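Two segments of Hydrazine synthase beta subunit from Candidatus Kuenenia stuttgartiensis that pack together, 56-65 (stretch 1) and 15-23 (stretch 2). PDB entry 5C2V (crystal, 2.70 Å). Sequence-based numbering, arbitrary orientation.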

# COMPACT_ATOMS: atom_id res chain seq x y z
N GLN B 56 -53.09 32.99 18.74
CA GLN B 56 -51.91 32.31 18.20
C GLN B 56 -50.57 33.02 18.44
O GLN B 56 -49.91 33.44 17.49
CB GLN B 56 -52.11 32.10 16.69
CG GLN B 56 -51.17 31.10 16.04
CD GLN B 56 -51.54 30.80 14.61
OE1 GLN B 56 -52.72 30.75 14.26
NE2 GLN B 56 -50.54 30.62 13.79
N PRO B 57 -50.18 33.21 19.71
CA PRO B 57 -48.83 33.76 19.90
C PRO B 57 -47.73 32.80 19.43
O PRO B 57 -47.69 31.67 19.90
CB PRO B 57 -48.76 33.98 21.41
CG PRO B 57 -49.66 32.93 21.97
CD PRO B 57 -50.79 32.79 20.99
N GLU B 58 -46.85 33.23 18.53
CA GLU B 58 -45.65 32.45 18.23
C GLU B 58 -44.30 32.93 18.79
O GLU B 58 -43.30 32.23 18.63
CB GLU B 58 -45.56 32.26 16.73
CG GLU B 58 -46.71 31.39 16.27
CD GLU B 58 -46.78 31.19 14.78
OE1 GLU B 58 -46.03 31.86 14.04
OE2 GLU B 58 -47.58 30.33 14.36
N ALA B 59 -44.26 34.08 19.45
CA ALA B 59 -42.97 34.60 19.93
C ALA B 59 -43.11 35.60 21.07
O ALA B 59 -44.16 36.21 21.25
CB ALA B 59 -42.22 35.25 18.77
N SER B 60 -42.03 35.76 21.84
CA SER B 60 -42.01 36.73 22.93
C SER B 60 -40.60 37.23 23.24
O SER B 60 -39.62 36.51 23.07
CB SER B 60 -42.63 36.12 24.19
OG SER B 60 -41.96 34.93 24.57
N ALA B 61 -40.51 38.48 23.70
CA ALA B 61 -39.23 39.06 24.11
C ALA B 61 -39.38 39.83 25.42
O ALA B 61 -40.39 40.51 25.64
CB ALA B 61 -38.69 39.97 23.01
N VAL B 62 -38.37 39.73 26.28
CA VAL B 62 -38.41 40.38 27.58
C VAL B 62 -37.57 41.65 27.60
O VAL B 62 -36.50 41.71 27.00
CB VAL B 62 -37.89 39.43 28.69
CG1 VAL B 62 -38.13 40.03 30.07
CG2 VAL B 62 -38.57 38.07 28.58
N THR B 63 -38.08 42.68 28.28
CA THR B 63 -37.33 43.92 28.46
C THR B 63 -36.13 43.68 29.38
O THR B 63 -36.19 42.81 30.24
CB THR B 63 -38.23 45.03 29.05
OG1 THR B 63 -38.75 44.61 30.32
CG2 THR B 63 -39.38 45.34 28.11
N PRO B 64 -35.04 44.44 29.17
CA PRO B 64 -33.81 44.30 29.96
C PRO B 64 -34.02 44.32 31.47
O PRO B 64 -33.31 43.62 32.19
CB PRO B 64 -32.98 45.51 29.52
CG PRO B 64 -33.42 45.76 28.12
CD PRO B 64 -34.89 45.43 28.10
N ASP B 65 -34.98 45.11 31.94
CA ASP B 65 -35.29 45.15 33.37
C ASP B 65 -36.16 43.97 33.79
O ASP B 65 -36.11 43.53 34.94
CB ASP B 65 -35.99 46.47 33.72
CG ASP B 65 -37.05 46.86 32.71
OD1 ASP B 65 -37.78 45.96 32.24
OD2 ASP B 65 -37.16 48.06 32.39
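Stretch 2, residues 15-23: PFHITMSPD

Stretch 2 runs alongside stretch 1, its strand 15-20 pointing the same way as strand 57-62, with an angle of 4° between their N-to-C directions and a closest approach of 5.7 Å between their axes. Both strands interrupt their extended course at matching places, Glu 58 (phi/psi -105/-4) and Phe 16 (-98/-13), and return to broadly extended values immediately afterwards. The CA atoms of these two residues lie 5.7 Å apart, as do the CA atoms of Ala 59 and His 17. Further along, the CA of Ser 60 is nearest the CA of Thr 19 at 7.0 Å, that of Val 62 nearest Ser 21 CA at 6.2 Å, and that of Pro 64 nearest Pro 22 CA at 6.3 Å. No hydrogen bond crosses between the stretches; the contact is made by side chains packing on one another and on the facing backbone, and it buries 504 Å² over both sides.

From stretch 2, Phe 16, His 17, Thr 19 and Pro 22 direct their CA-to-CB bonds toward stretch 1, whereas Pro 15, Ile 18 and Met 20 direct theirs away. Phe 16 (chi1 t) meets the aliphatic part of Glu 58, with CD2 3.6 Å from Glu 58 CG, and OE2 of the same glutamate lies over one face of the ring. Within its own stretch, Gln 56 NE2 donates a hydrogen bond to Glu 58 OE2 at 3.0 Å; the carboxylate is also hydrogen-bonded elsewhere in the structure. His 17, also t, packs closely on the backbone: its CB is 3.2 Å from Glu 58 O, and one face of its ring is covered by Ala 59 in a CH-pi contact, with Ala 59 CA 4.1 Å from the ring centroid and 16° off the normal. The CA-to-CB bond of Ala 59 points sideways, and its CB is 4.4 Å from His 17 CD2. Ser 60 O approaches His 17 CE1 obliquely at 3.7 Å.

Thr 19 (chi1 t) brings its methyl group to both Ser 60 and Val 62, with CG2 3.5 Å from Ser 60 OG and 4.1 Å from Val 62 CG2. Val 62, whose CA-to-CB bond points toward stretch 2, also reaches the loop beyond the strand, where its CG1 meets Pro 22 CD in an apolar contact at 3.9 Å. The proline ring closes the exposed end of the contact against backbone carbonyls: Pro 22 CG lies 3.8 Å from Thr 63 O and 3.2 Å from Pro 64 O.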

# COMPACT_ATOMS: atom_id res chain seq x y z
N PRO B 15 -46.93 24.49 23.15
CA PRO B 15 -45.93 25.57 23.18
C PRO B 15 -45.13 25.70 21.89
O PRO B 15 -44.51 24.74 21.44
CB PRO B 15 -45.00 25.13 24.32
CG PRO B 15 -45.77 24.12 25.11
CD PRO B 15 -46.66 23.43 24.13
N PHE B 16 -45.15 26.90 21.30
CA PHE B 16 -44.38 27.20 20.10
C PHE B 16 -43.04 27.91 20.30
O PHE B 16 -42.23 27.96 19.38
CB PHE B 16 -45.26 28.04 19.17
CG PHE B 16 -44.91 27.89 17.72
CD1 PHE B 16 -45.25 26.74 17.03
CD2 PHE B 16 -44.26 28.91 17.04
CE1 PHE B 16 -44.94 26.60 15.69
CE2 PHE B 16 -43.95 28.78 15.70
CZ PHE B 16 -44.29 27.62 15.03
N HIS B 17 -42.80 28.44 21.49
CA HIS B 17 -41.64 29.30 21.71
C HIS B 17 -41.30 29.39 23.19
O HIS B 17 -42.15 29.14 24.04
CB HIS B 17 -41.91 30.70 21.13
CG HIS B 17 -40.70 31.59 21.07
ND1 HIS B 17 -40.30 32.37 22.14
CD2 HIS B 17 -39.81 31.82 20.08
CE1 HIS B 17 -39.21 33.04 21.80
NE2 HIS B 17 -38.90 32.73 20.56
N ILE B 18 -40.06 29.77 23.49
CA ILE B 18 -39.67 29.96 24.88
C ILE B 18 -38.54 30.98 25.00
O ILE B 18 -37.70 31.12 24.11
CB ILE B 18 -39.24 28.61 25.53
CG1 ILE B 18 -39.18 28.73 27.05
CG2 ILE B 18 -37.93 28.11 24.94
CD1 ILE B 18 -38.91 27.42 27.76
N THR B 19 -38.54 31.72 26.11
CA THR B 19 -37.48 32.67 26.41
C THR B 19 -37.31 32.78 27.91
O THR B 19 -38.03 32.13 28.67
CB THR B 19 -37.76 34.07 25.81
OG1 THR B 19 -36.65 34.93 26.06
CG2 THR B 19 -39.02 34.66 26.43
N MET B 20 -36.36 33.60 28.35
CA MET B 20 -36.06 33.70 29.77
C MET B 20 -35.70 35.13 30.16
O MET B 20 -35.10 35.86 29.37
CB MET B 20 -34.92 32.75 30.13
CG MET B 20 -34.86 32.36 31.60
SD MET B 20 -33.52 31.19 31.92
CE MET B 20 -34.11 30.41 33.41
N SER B 21 -36.07 35.51 31.37
CA SER B 21 -35.74 36.83 31.89
C SER B 21 -34.23 36.98 32.01
O SER B 21 -33.53 36.00 32.30
CB SER B 21 -36.41 37.06 33.25
OG SER B 21 -36.03 36.06 34.18
N PRO B 22 -33.71 38.19 31.77
CA PRO B 22 -32.27 38.46 31.84
C PRO B 22 -31.67 38.18 33.21
O PRO B 22 -30.45 38.02 33.33
CB PRO B 22 -32.17 39.96 31.50
CG PRO B 22 -33.55 40.50 31.73
CD PRO B 22 -34.48 39.39 31.38
N ASP B 23 -32.51 38.11 34.24
CA ASP B 23 -32.06 37.74 35.57
C ASP B 23 -32.19 36.23 35.78
O ASP B 23 -31.78 35.69 36.81
CB ASP B 23 -32.86 38.49 36.64
CG ASP B 23 -34.36 38.40 36.42
OD1 ASP B 23 -34.90 39.20 35.64
OD2 ASP B 23 -34.99 37.52 37.04